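PDB 2HI0: putative phosphoglycolate phosphatase from Lactobacillus delbrueckii, which probably hydrolyses the phosphate ester of 2-phosphoglycolate, as expected of a haloacid dehalogenase-type phosphatase, and here holds a sodium ion at its acidic site. Local coordinates for residues A6-M11 and C185-D190; D10-I15 and V131-P136; G126-V131 and S151-L156; D204-N209 and V225-A230. All blocks are in the same frame, centred on the assembly; numbering follows the deposited sequence.

From the N terminus, strand 6-9 forms the middle of a parallel sheet, and contact 1 pairs it with strand 185-189, closing a long loop over most of the chain. Contact 2 starts from the same stretch: the turn after strand 6-9 meets the end of strand 128-133 and the corner after it, and both contacts reach the sodium ion. Contact 3 lies nested inside the loop of contact 1 and crosses contact 2, sharing Val131; it sets strand 154-158 beside strand 128-133. Contact 4 follows in series, after contact 1 has closed, and adds strand 226-227 to strand 204-208. Contacts 3 and 4 thus tie down the two outermost strands, their centres about 18 Å apart.

Contact 1: residues A6-M11 and C185-D190; sequences AAIFDM and CVYIGD. With NA (sodium ion), chain C.
Ile188 lays its CD1 methyl over the centre of the Phe9 ring, 3.7 Å from the ring centroid, a CH-pi contact between side chains that run side by side on one face of a parallel beta-sheet. The same CD1 atom lies 3.7 Å from Ala7 CB. On the other face Ile8 CG2 presses on Tyr187 CD1 at 3.6 Å, the two side chains crossing at about a right angle. With CG anti to the backbone N (chi1 -164°), the Tyr187 ring has Ile8 O over one face, offset toward the ring's rim, and its hydroxyl is hydrogen-bonded to Val132 O and Lys165 NZ. A ladder of four backbone bonds runs between these faces; in the shortest, Ile188 N meets Ile8 O at 2.8 Å. This tight, dry section gives way at the strand ends to a looser, hydrated one. There Asp10 OD2 binds the sodium ion at 2.1 Å and Asp190 OD1 binds it at 2.3 Å, while water 1 sits 2.7 Å from the metal and Asp12 O is a further ligand. Lys165 forms a salt bridge with Asp10 OD1, and Phe212 N a hydrogen bond with Asp190 OD2. Asp10 OD2 and Asp190 OD1 come within 3.4 Å of each other because both coordinate the same ion, which thereby joins the ends of the two strands.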
loop_
_atom_site.group_PDB
_atom_site.type_symbol
_atom_site.label_atom_id
_atom_site.label_comp_id
_atom_site.label_asym_id
_atom_site.label_seq_id
_atom_site.Cartn_x
_atom_site.Cartn_y
_atom_site.Cartn_z
ATOM N N ALA A 6 6.633 -17.815 -3.482
ATOM C CA ALA A 6 6.388 -16.721 -2.528
ATOM C C ALA A 6 5.423 -15.716 -3.125
ATOM O O ALA A 6 5.538 -15.380 -4.286
ATOM C CB ALA A 6 7.691 -16.031 -2.099
ATOM N N ALA A 7 4.475 -15.238 -2.308
ATOM C CA ALA A 7 3.509 -14.185 -2.718
ATOM C C ALA A 7 3.687 -13.069 -1.714
ATOM O O ALA A 7 3.558 -13.280 -0.514
ATOM C CB ALA A 7 2.029 -14.702 -2.711
ATOM N N ILE A 8 4.048 -11.905 -2.242
ATOM C CA ILE A 8 4.389 -10.713 -1.470
ATOM C C ILE A 8 3.286 -9.698 -1.753
ATOM O O ILE A 8 3.093 -9.293 -2.914
ATOM C CB ILE A 8 5.753 -10.162 -1.883
ATOM C CG1 ILE A 8 6.828 -11.228 -1.784
ATOM C CG2 ILE A 8 6.127 -8.972 -0.989
ATOM C CD1 ILE A 8 8.180 -10.723 -2.421
ATOM N N PHE A 9 2.556 -9.312 -0.699
ATOM C CA PHE A 9 1.374 -8.468 -0.808
ATOM C C PHE A 9 1.644 -7.059 -0.263
ATOM O O PHE A 9 2.270 -6.869 0.795
ATOM C CB PHE A 9 0.221 -9.007 0.033
ATOM C CG PHE A 9 -0.265 -10.366 -0.385
ATOM C CD1 PHE A 9 0.408 -11.507 -0.004
ATOM C CD2 PHE A 9 -1.351 -10.487 -1.217
ATOM C CE1 PHE A 9 -0.044 -12.745 -0.392
ATOM C CE2 PHE A 9 -1.807 -11.752 -1.585
ATOM C CZ PHE A 9 -1.137 -12.852 -1.184
ATOM N N ASP A 10 1.121 -6.084 -0.975
ATOM C CA ASP A 10 0.871 -4.750 -0.365
ATOM C C ASP A 10 -0.287 -4.894 0.659
ATOM O O ASP A 10 -1.000 -5.909 0.683
ATOM C CB ASP A 10 0.486 -3.747 -1.438
ATOM C CG ASP A 10 0.461 -2.317 -0.924
ATOM O OD1 ASP A 10 1.222 -1.945 -0.002
ATOM O OD2 ASP A 10 -0.374 -1.568 -1.447
HETATM N N MSE A 11 -0.433 -3.935 1.565
HETATM C CA MSE A 11 -1.453 -3.983 2.607
HETATM C C MSE A 11 -2.696 -3.169 2.204
HETATM O O MSE A 11 -3.777 -3.766 2.003
HETATM C CB MSE A 11 -0.886 -3.503 3.947
HETATM C CG MSE A 11 -1.914 -3.385 5.014
HETATM SE SE MSE A 11 -1.120 -3.294 6.753
HETATM C CE MSE A 11 -0.798 -5.148 7.211
ATOM N N CYS A 185 8.917 -15.459 -7.261
ATOM C CA CYS A 185 8.137 -14.532 -6.430
ATOM C C CYS A 185 7.092 -13.786 -7.279
ATOM O O CYS A 185 7.313 -13.531 -8.459
ATOM C CB CYS A 185 9.050 -13.485 -5.775
ATOM S SG CYS A 185 10.176 -14.113 -4.590
ATOM N N VAL A 186 5.951 -13.444 -6.680
ATOM C CA VAL A 186 5.017 -12.522 -7.315
ATOM C C VAL A 186 4.616 -11.440 -6.284
ATOM O O VAL A 186 4.526 -11.704 -5.094
ATOM C CB VAL A 186 3.782 -13.274 -7.909
ATOM C CG1 VAL A 186 2.978 -13.968 -6.807
ATOM C CG2 VAL A 186 2.880 -12.340 -8.736
ATOM N N TYR A 187 4.469 -10.221 -6.769
ATOM C CA TYR A 187 4.061 -9.105 -5.928
ATOM C C TYR A 187 2.614 -8.795 -6.288
ATOM O O TYR A 187 2.252 -8.770 -7.458
ATOM C CB TYR A 187 4.956 -7.875 -6.162
ATOM C CG TYR A 187 4.800 -6.858 -5.057
ATOM C CD1 TYR A 187 5.535 -6.909 -3.870
ATOM C CD2 TYR A 187 3.794 -5.917 -5.152
ATOM C CE1 TYR A 187 5.289 -5.996 -2.829
ATOM C CE2 TYR A 187 3.559 -5.006 -4.128
ATOM C CZ TYR A 187 4.307 -5.054 -2.978
ATOM O OH TYR A 187 4.018 -4.142 -1.961
ATOM N N ILE A 188 1.796 -8.527 -5.289
ATOM C CA ILE A 188 0.339 -8.328 -5.468
ATOM C C ILE A 188 -0.004 -6.969 -4.881
ATOM O O ILE A 188 0.279 -6.696 -3.725
ATOM C CB ILE A 188 -0.471 -9.383 -4.765
ATOM C CG1 ILE A 188 -0.085 -10.808 -5.230
ATOM C CG2 ILE A 188 -1.990 -9.080 -4.932
ATOM C CD1 ILE A 188 0.755 -11.528 -4.204
ATOM N N GLY A 189 -0.629 -6.108 -5.673
ATOM C CA GLY A 189 -1.018 -4.794 -5.120
ATOM C C GLY A 189 -2.067 -4.066 -5.953
ATOM O O GLY A 189 -2.477 -4.560 -6.999
ATOM N N ASP A 190 -2.507 -2.902 -5.474
ATOM C CA ASP A 190 -3.611 -2.185 -6.092
ATOM C C ASP A 190 -3.220 -0.875 -6.802
ATOM O O ASP A 190 -4.100 -0.152 -7.248
ATOM C CB ASP A 190 -4.645 -1.846 -5.010
ATOM C CG ASP A 190 -4.084 -0.875 -3.954
ATOM O OD1 ASP A 190 -2.883 -1.001 -3.616
ATOM O OD2 ASP A 190 -4.798 0.028 -3.455
HETATM NA NA NA C . -1.840 -0.098 -1.728
HETATM O O HOH W 1 -0.038 0.779 -3.526
#

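Contact 2: residues D10-I15 and V131-P136; sequences DMDGTI and VVSNKP. With NA (sodium ion), chain C.
Asp10 and Ser133 bring their CA atoms to 5.0 Å of each other, beyond which segment 10-15 curls into a turn, Met11 O accepting from both Thr14 N and Ile15 N, while the other chain turns a corner at Asn134 and Lys135. Between the two segments Lys135 NZ makes a salt bridge to Asp12 OD1 at 2.7 Å, meeting it on the syn side, 15° out of the carboxylate plane. The lysine chain is extended as far as CD and then bends (chi3 -59°), leaving CE 3.7 Å from the selenium, SE, of Met11, here selenomethionine, whose side chain it crosses at about a right angle. Tyr101 also bonds to Lys135 NZ, and Thr18 to Asp12 OD1. Asp10, Asp12 and Thr14 fit the DxDx(T/V) motif of the haloacid dehalogenase superfamily, in whose phosphatases the first aspartate is generally the nucleophile and the second the general acid-base, roles probably kept here. The sodium ion takes Asp12 through its backbone O, at 2.5 Å. Water 2 knits the segments: it donates to Asp10 OD1, which also pairs with Lys165, and to Asp12 OD2, accepts from Asp12 N, and is hydrogen-bonded to Ser133 OG. Water 4 donates to Asp12 OD2 and accepts from Lys135 NZ. An alanine in place of Asp12 would probably leave the Lys135 ammonium without its carboxylate mate and waters 2 and 4 short of an acceptor. Ser133 OG accepts from Lys135 N at 3.0 Å, an ST turn. At the start of segment 131-136, Ile15 CD1 rests on Val131 CG2 at 3.8 Å.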
loop_
_atom_site.group_PDB
_atom_site.type_symbol
_atom_site.label_atom_id
_atom_site.label_comp_id
_atom_site.label_asym_id
_atom_site.label_seq_id
_atom_site.Cartn_x
_atom_site.Cartn_y
_atom_site.Cartn_z
ATOM N N ASP A 10 1.121 -6.084 -0.975
ATOM C CA ASP A 10 0.871 -4.750 -0.365
ATOM C C ASP A 10 -0.287 -4.894 0.659
ATOM O O ASP A 10 -1.000 -5.909 0.683
ATOM C CB ASP A 10 0.486 -3.747 -1.438
ATOM C CG ASP A 10 0.461 -2.317 -0.924
ATOM O OD1 ASP A 10 1.222 -1.945 -0.002
ATOM O OD2 ASP A 10 -0.374 -1.568 -1.447
HETATM N N MSE A 11 -0.433 -3.935 1.565
HETATM C CA MSE A 11 -1.453 -3.983 2.607
HETATM C C MSE A 11 -2.696 -3.169 2.204
HETATM O O MSE A 11 -3.777 -3.766 2.003
HETATM C CB MSE A 11 -0.886 -3.503 3.947
HETATM C CG MSE A 11 -1.914 -3.385 5.014
HETATM SE SE MSE A 11 -1.120 -3.294 6.753
HETATM C CE MSE A 11 -0.798 -5.148 7.211
ATOM N N ASP A 12 -2.534 -1.839 2.094
ATOM C CA ASP A 12 -3.655 -0.923 1.820
ATOM C C ASP A 12 -4.323 -1.234 0.499
ATOM O O ASP A 12 -3.634 -1.337 -0.511
ATOM C CB ASP A 12 -3.193 0.537 1.769
ATOM C CG ASP A 12 -2.788 1.079 3.086
ATOM O OD1 ASP A 12 -3.603 1.176 4.000
ATOM O OD2 ASP A 12 -1.605 1.480 3.201
ATOM N N GLY A 13 -5.634 -1.457 0.498
ATOM C CA GLY A 13 -6.344 -1.662 -0.775
ATOM C C GLY A 13 -6.156 -3.030 -1.392
ATOM O O GLY A 13 -6.668 -3.313 -2.468
ATOM N N THR A 14 -5.409 -3.896 -0.719
ATOM C CA THR A 14 -5.009 -5.165 -1.269
ATOM C C THR A 14 -5.469 -6.248 -0.315
ATOM O O THR A 14 -6.360 -7.029 -0.634
ATOM C CB THR A 14 -3.482 -5.229 -1.552
ATOM O OG1 THR A 14 -3.126 -4.124 -2.421
ATOM C CG2 THR A 14 -3.126 -6.499 -2.197
ATOM N N ILE A 15 -4.880 -6.317 0.880
ATOM C CA ILE A 15 -5.350 -7.299 1.854
ATOM C C ILE A 15 -6.246 -6.729 2.969
ATOM O O ILE A 15 -7.072 -7.424 3.503
ATOM C CB ILE A 15 -4.213 -8.144 2.434
ATOM C CG1 ILE A 15 -3.234 -7.295 3.281
ATOM C CG2 ILE A 15 -3.511 -8.948 1.293
ATOM C CD1 ILE A 15 -2.106 -8.136 3.992
ATOM N N VAL A 131 4.161 -9.477 3.580
ATOM C CA VAL A 131 3.601 -8.132 3.413
ATOM C C VAL A 131 4.766 -7.151 3.344
ATOM O O VAL A 131 5.657 -7.186 4.177
ATOM C CB VAL A 131 2.705 -7.716 4.578
ATOM C CG1 VAL A 131 2.190 -6.218 4.383
ATOM C CG2 VAL A 131 1.587 -8.683 4.766
ATOM N N VAL A 132 4.765 -6.342 2.305
ATOM C CA VAL A 132 5.722 -5.240 2.148
ATOM C C VAL A 132 4.892 -4.034 1.715
ATOM O O VAL A 132 4.284 -4.016 0.637
ATOM C CB VAL A 132 6.854 -5.579 1.166
ATOM C CG1 VAL A 132 7.769 -4.346 0.961
ATOM C CG2 VAL A 132 7.642 -6.782 1.664
ATOM N N SER A 133 4.851 -3.023 2.565
ATOM C CA SER A 133 3.877 -1.909 2.466
ATOM C C SER A 133 4.570 -0.557 2.754
ATOM O O SER A 133 5.478 -0.471 3.586
ATOM C CB SER A 133 2.788 -2.169 3.502
ATOM O OG SER A 133 1.902 -1.086 3.678
ATOM N N ASN A 134 4.061 0.501 2.127
ATOM C CA ASN A 134 4.492 1.884 2.427
ATOM C C ASN A 134 3.758 2.481 3.622
ATOM O O ASN A 134 4.093 3.589 4.033
ATOM C CB ASN A 134 4.310 2.849 1.208
ATOM C CG ASN A 134 5.512 2.805 0.239
ATOM O OD1 ASN A 134 6.580 2.283 0.597
ATOM N ND2 ASN A 134 5.317 3.323 -0.973
ATOM N N LYS A 135 2.859 1.710 4.235
ATOM C CA LYS A 135 2.273 2.096 5.534
ATOM C C LYS A 135 3.374 2.111 6.596
ATOM O O LYS A 135 4.256 1.239 6.581
ATOM C CB LYS A 135 1.175 1.123 5.929
ATOM C CG LYS A 135 0.523 1.445 7.271
ATOM C CD LYS A 135 -0.595 0.421 7.630
ATOM C CE LYS A 135 -1.727 0.329 6.614
ATOM N NZ LYS A 135 -2.409 1.634 6.346
ATOM N N PRO A 136 3.392 3.104 7.477
ATOM C CA PRO A 136 4.448 3.032 8.479
ATOM C C PRO A 136 4.516 1.690 9.193
ATOM O O PRO A 136 3.475 1.085 9.537
ATOM C CB PRO A 136 4.075 4.150 9.479
ATOM C CG PRO A 136 3.306 5.113 8.628
ATOM C CD PRO A 136 2.502 4.261 7.697
HETATM NA NA NA C . -1.840 -0.098 -1.728
HETATM O O HOH W 2 0.053 -0.671 1.970
HETATM O O HOH W 3 2.322 0.329 -0.043
HETATM O O HOH W 4 -0.861 3.798 4.811
HETATM O O HOH W 1 -0.038 0.779 -3.526
#

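Contact 3: residues G126-V131 and S151-L156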
loop_
_atom_site.group_PDB
_atom_site.type_symbol
_atom_site.label_atom_id
_atom_site.label_comp_id
_atom_site.label_asym_id
_atom_site.label_seq_id
_atom_site.Cartn_x
_atom_site.Cartn_y
_atom_site.Cartn_z
ATOM N N GLY A 126 1.698 -24.541 0.146
ATOM C CA GLY A 126 3.130 -24.392 0.383
ATOM C C GLY A 126 3.734 -23.091 -0.101
ATOM O O GLY A 126 4.935 -23.000 -0.225
ATOM N N VAL A 127 2.918 -22.084 -0.359
ATOM C CA VAL A 127 3.405 -20.775 -0.831
ATOM C C VAL A 127 3.773 -19.960 0.394
ATOM O O VAL A 127 2.985 -19.869 1.358
ATOM C CB VAL A 127 2.328 -20.006 -1.671
ATOM C CG1 VAL A 127 2.869 -18.654 -2.165
ATOM C CG2 VAL A 127 1.824 -20.879 -2.841
ATOM N N LYS A 128 4.970 -19.364 0.383
ATOM C CA LYS A 128 5.395 -18.456 1.439
ATOM C C LYS A 128 4.709 -17.110 1.249
ATOM O O LYS A 128 4.575 -16.653 0.118
ATOM C CB LYS A 128 6.915 -18.285 1.377
ATOM C CG LYS A 128 7.704 -19.520 1.672
ATOM C CD LYS A 128 9.166 -19.227 1.876
ATOM C CE LYS A 128 9.930 -20.459 2.317
ATOM N NZ LYS A 128 11.009 -20.029 3.260
ATOM N N LEU A 129 4.288 -16.463 2.347
ATOM C CA LEU A 129 3.497 -15.251 2.278
ATOM C C LEU A 129 4.192 -14.128 3.036
ATOM O O LEU A 129 4.731 -14.307 4.089
ATOM C CB LEU A 129 2.101 -15.441 2.844
ATOM C CG LEU A 129 1.241 -16.623 2.362
ATOM C CD1 LEU A 129 -0.078 -16.657 3.218
ATOM C CD2 LEU A 129 0.953 -16.534 0.830
ATOM N N ALA A 130 4.175 -12.944 2.451
ATOM C CA ALA A 130 4.793 -11.725 3.037
ATOM C C ALA A 130 3.959 -10.494 2.746
ATOM O O ALA A 130 3.134 -10.483 1.831
ATOM C CB ALA A 130 6.232 -11.544 2.517
ATOM N N VAL A 131 4.161 -9.477 3.580
ATOM C CA VAL A 131 3.601 -8.132 3.413
ATOM C C VAL A 131 4.766 -7.151 3.344
ATOM O O VAL A 131 5.657 -7.186 4.177
ATOM C CB VAL A 131 2.705 -7.716 4.578
ATOM C CG1 VAL A 131 2.190 -6.218 4.383
ATOM C CG2 VAL A 131 1.587 -8.683 4.766
ATOM N N SER A 151 0.157 -15.937 9.885
ATOM C CA SER A 151 -0.058 -16.089 8.431
ATOM C C SER A 151 1.188 -15.821 7.594
ATOM O O SER A 151 1.439 -16.512 6.591
ATOM C CB SER A 151 -1.171 -15.158 7.942
ATOM O OG SER A 151 -2.424 -15.707 8.277
ATOM N N PHE A 152 1.961 -14.820 8.008
ATOM C CA PHE A 152 3.038 -14.293 7.190
ATOM C C PHE A 152 4.405 -14.687 7.679
ATOM O O PHE A 152 4.693 -14.695 8.889
ATOM C CB PHE A 152 2.923 -12.741 7.094
ATOM C CG PHE A 152 1.713 -12.284 6.358
ATOM C CD1 PHE A 152 1.604 -12.485 4.983
ATOM C CD2 PHE A 152 0.654 -11.676 7.025
ATOM C CE1 PHE A 152 0.456 -12.074 4.271
ATOM C CE2 PHE A 152 -0.505 -11.289 6.311
ATOM C CZ PHE A 152 -0.596 -11.480 4.951
ATOM N N ASP A 153 5.261 -15.022 6.738
ATOM C CA ASP A 153 6.626 -15.342 7.046
ATOM C C ASP A 153 7.470 -14.092 7.249
ATOM O O ASP A 153 8.562 -14.176 7.788
ATOM C CB ASP A 153 7.198 -16.178 5.909
ATOM C CG ASP A 153 6.426 -17.484 5.722
ATOM O OD1 ASP A 153 6.220 -18.175 6.720
ATOM O OD2 ASP A 153 5.957 -17.796 4.599
ATOM N N PHE A 154 6.953 -12.944 6.778
ATOM C CA PHE A 154 7.667 -11.691 6.789
ATOM C C PHE A 154 6.667 -10.558 6.636
ATOM O O PHE A 154 5.762 -10.647 5.823
ATOM C CB PHE A 154 8.679 -11.648 5.635
ATOM C CG PHE A 154 9.492 -10.360 5.563
ATOM C CD1 PHE A 154 10.670 -10.234 6.288
ATOM C CD2 PHE A 154 9.084 -9.300 4.771
ATOM C CE1 PHE A 154 11.409 -9.068 6.215
ATOM C CE2 PHE A 154 9.829 -8.153 4.706
ATOM C CZ PHE A 154 10.980 -8.039 5.433
ATOM N N ALA A 155 6.853 -9.488 7.394
ATOM C CA ALA A 155 6.000 -8.314 7.272
ATOM C C ALA A 155 6.852 -7.099 7.569
ATOM O O ALA A 155 7.614 -7.089 8.544
ATOM C CB ALA A 155 4.773 -8.373 8.208
ATOM N N LEU A 156 6.795 -6.118 6.677
ATOM C CA LEU A 156 7.563 -4.886 6.838
ATOM C C LEU A 156 6.793 -3.694 6.267
ATOM O O LEU A 156 6.298 -3.746 5.139
ATOM C CB LEU A 156 8.885 -5.007 6.091
ATOM C CG LEU A 156 9.832 -3.798 6.186
ATOM C CD1 LEU A 156 10.278 -3.556 7.641
ATOM C CD2 LEU A 156 11.028 -4.049 5.219
#
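Leu129 O takes the N-H of Asp153 at an N-to-O distance of 2.8 Å, the shortest hydrogen bond between segments 126-131 and 151-156, and Phe152 CA adds a bent CA-H...O contact to it. The same aspartate returns a bond through its side chain: OD2 accepts from Leu129 N at 3.1 Å, on its anti side and 32° out of the carboxylate plane. Further on, Val131 N bonds to Phe154 O at 3.0 Å and Leu156 N to Val131 O at 2.9 Å. These bonds place strand 154-158 beside strand 128-133, the two strands of a beta-alpha-beta unit connected by helix 137-147, at one border of the sheet. Among the side chains, Val131 CG2, anti to the carbonyl carbon, sits over the centre of the Phe152 ring, 3.5 Å from its centroid, a CH-pi contact. Leu129 C lies in plane at the ring's edge, and Ser151 CB touches the opposite face toward the rim; Phe148 adds an edge-to-face stack. An alanine in place of Phe152 would probably open a gap beside Val131 CG2 and leave Phe148 without its stacking partner. Asp153 grips Leu129 twice, its N-H on Leu129 O and its carboxylate on Leu129 N, so the pairing there probably depends on a side chain as well as the main chain.

Contact 4: residues D204-N209 and V225-A230; sequences DEIAVN and VIVDTA. With EDO (1,2-ethanediol), chain I.
Ala207 is bonded through both its main-chain N and its main-chain O to segment 225-230: its N donates to Val225 O at 2.8 Å, and its O accepts from Val227 N at 2.9 Å. Asn209 N then donates to Val227 O, a longer and more bent bond of 3.1 Å. Ile226 CA adds a CA-H contact to Ala207 O at 3.2 Å. Among the apolar contacts, Val227 CG2 touches two methyls, Val208 CG1 and Ile206 CG2, each at 4.0 Å; Leu233 of helix 230-238 packs on both Ile206 and Val227. On the opposite face Ala207 CB meets Ile226 CG1, with helix 215-220 against Ile226. The pairing closes a beta-alpha-beta unit, strand 204-208, helix 215-220 and strand 226-227, the last being an outermost strand of the parallel, Rossmann-like sheet. Beyond the strands, Asn209 CG stands between the backbone N and the carbonyl carbon (chi1 86°), and OD1 makes a close contact, 3.1 Å, with a carbon, Asp228 CB. The polar link is water 6, which donates to Asn209 OD1 at 2.7 Å and to Asp228 O. Thr229 N-caps the next helix, its OG1 accepting from Lys232 N, while Ala230 N donates to O2 of a 1,2-ethanediol, probably a crystallisation additive.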
loop_
_atom_site.group_PDB
_atom_site.type_symbol
_atom_site.label_atom_id
_atom_site.label_comp_id
_atom_site.label_asym_id
_atom_site.label_seq_id
_atom_site.Cartn_x
_atom_site.Cartn_y
_atom_site.Cartn_z
ATOM N N ASP A 204 7.421 -10.802 -11.156
ATOM C CA ASP A 204 6.092 -10.636 -11.717
ATOM C C ASP A 204 5.182 -9.898 -10.737
ATOM O O ASP A 204 5.422 -9.836 -9.528
ATOM C CB ASP A 204 5.457 -12.025 -12.014
ATOM C CG ASP A 204 6.170 -12.812 -13.112
ATOM O OD1 ASP A 204 7.040 -12.264 -13.797
ATOM O OD2 ASP A 204 5.849 -14.008 -13.324
ATOM N N GLU A 205 4.081 -9.393 -11.285
ATOM C CA GLU A 205 3.079 -8.628 -10.509
ATOM C C GLU A 205 1.647 -8.980 -10.910
ATOM O O GLU A 205 1.347 -9.207 -12.078
ATOM C CB GLU A 205 3.305 -7.097 -10.642
ATOM C CG GLU A 205 2.743 -6.236 -9.516
ATOM C CD GLU A 205 1.404 -5.507 -9.816
ATOM O OE1 GLU A 205 0.771 -5.660 -10.902
ATOM O OE2 GLU A 205 1.001 -4.733 -8.892
ATOM N N ILE A 206 0.776 -9.048 -9.919
ATOM C CA ILE A 206 -0.650 -9.196 -10.102
ATOM C C ILE A 206 -1.294 -7.957 -9.474
ATOM O O ILE A 206 -0.894 -7.537 -8.345
ATOM C CB ILE A 206 -1.164 -10.489 -9.400
ATOM C CG1 ILE A 206 -0.540 -11.729 -10.008
ATOM C CG2 ILE A 206 -2.697 -10.534 -9.405
ATOM C CD1 ILE A 206 -0.715 -12.986 -9.103
ATOM N N ALA A 207 -2.211 -7.342 -10.222
ATOM C CA ALA A 207 -2.941 -6.170 -9.753
ATOM C C ALA A 207 -4.366 -6.555 -9.336
ATOM O O ALA A 207 -4.990 -7.394 -9.963
ATOM C CB ALA A 207 -2.977 -5.043 -10.860
ATOM N N VAL A 208 -4.871 -5.960 -8.266
ATOM C CA VAL A 208 -6.226 -6.206 -7.769
ATOM C C VAL A 208 -7.055 -4.937 -8.043
ATOM O O VAL A 208 -6.523 -3.833 -8.024
ATOM C CB VAL A 208 -6.223 -6.619 -6.256
ATOM C CG1 VAL A 208 -5.239 -7.785 -6.086
ATOM C CG2 VAL A 208 -5.900 -5.440 -5.291
ATOM N N ASN A 209 -8.349 -5.112 -8.288
ATOM C CA ASN A 209 -9.215 -3.971 -8.656
ATOM C C ASN A 209 -10.051 -3.433 -7.476
ATOM O O ASN A 209 -10.898 -2.554 -7.651
ATOM C CB ASN A 209 -10.122 -4.341 -9.843
ATOM C CG ASN A 209 -11.408 -5.032 -9.402
ATOM O OD1 ASN A 209 -11.440 -5.731 -8.410
ATOM N ND2 ASN A 209 -12.485 -4.807 -10.146
ATOM N N VAL A 225 -1.866 -8.455 -15.423
ATOM C CA VAL A 225 -2.860 -9.368 -14.851
ATOM C C VAL A 225 -3.631 -8.580 -13.791
ATOM O O VAL A 225 -3.051 -8.065 -12.844
ATOM C CB VAL A 225 -2.215 -10.598 -14.208
ATOM C CG1 VAL A 225 -3.286 -11.434 -13.544
ATOM C CG2 VAL A 225 -1.470 -11.428 -15.275
ATOM N N ILE A 226 -4.943 -8.443 -13.997
ATOM C CA ILE A 226 -5.785 -7.711 -13.052
ATOM C C ILE A 226 -6.907 -8.641 -12.641
ATOM O O ILE A 226 -7.603 -9.188 -13.502
ATOM C CB ILE A 226 -6.355 -6.369 -13.612
ATOM C CG1 ILE A 226 -5.236 -5.432 -14.093
ATOM C CG2 ILE A 226 -7.184 -5.637 -12.539
ATOM C CD1 ILE A 226 -5.764 -4.205 -14.881
ATOM N N VAL A 227 -7.078 -8.847 -11.343
ATOM C CA VAL A 227 -8.082 -9.788 -10.841
ATOM C C VAL A 227 -9.111 -9.006 -10.033
ATOM O O VAL A 227 -8.795 -7.952 -9.469
ATOM C CB VAL A 227 -7.401 -10.915 -10.006
ATOM C CG1 VAL A 227 -6.419 -11.754 -10.845
ATOM C CG2 VAL A 227 -6.668 -10.344 -8.783
ATOM N N ASP A 228 -10.329 -9.538 -9.931
ATOM C CA ASP A 228 -11.372 -8.837 -9.151
ATOM C C ASP A 228 -12.045 -9.648 -8.036
ATOM O O ASP A 228 -12.965 -9.167 -7.392
ATOM C CB ASP A 228 -12.420 -8.205 -10.080
ATOM C CG ASP A 228 -13.192 -9.207 -10.873
ATOM O OD1 ASP A 228 -13.016 -10.429 -10.685
ATOM O OD2 ASP A 228 -14.002 -8.734 -11.708
ATOM N N THR A 229 -11.585 -10.867 -7.791
ATOM C CA THR A 229 -11.952 -11.557 -6.562
ATOM C C THR A 229 -10.749 -12.221 -5.936
ATOM O O THR A 229 -9.780 -12.512 -6.636
ATOM C CB THR A 229 -13.027 -12.638 -6.806
ATOM O OG1 THR A 229 -12.440 -13.717 -7.526
ATOM C CG2 THR A 229 -14.183 -12.088 -7.611
ATOM N N ALA A 230 -10.845 -12.518 -4.637
ATOM C CA ALA A 230 -9.805 -13.285 -3.903
ATOM C C ALA A 230 -9.603 -14.697 -4.526
ATOM O O ALA A 230 -8.461 -15.174 -4.602
ATOM C CB ALA A 230 -10.147 -13.358 -2.396
HETATM C C1 EDO I . -11.815 -8.866 -2.385
HETATM O O1 EDO I . -12.892 -8.722 -1.462
HETATM C C2 EDO I . -12.480 -9.377 -3.639
HETATM O O2 EDO I . -12.651 -10.779 -3.426
HETATM O O HOH W 5 -0.200 -6.887 -13.326
HETATM O O HOH W 6 -13.721 -6.216 -7.126
#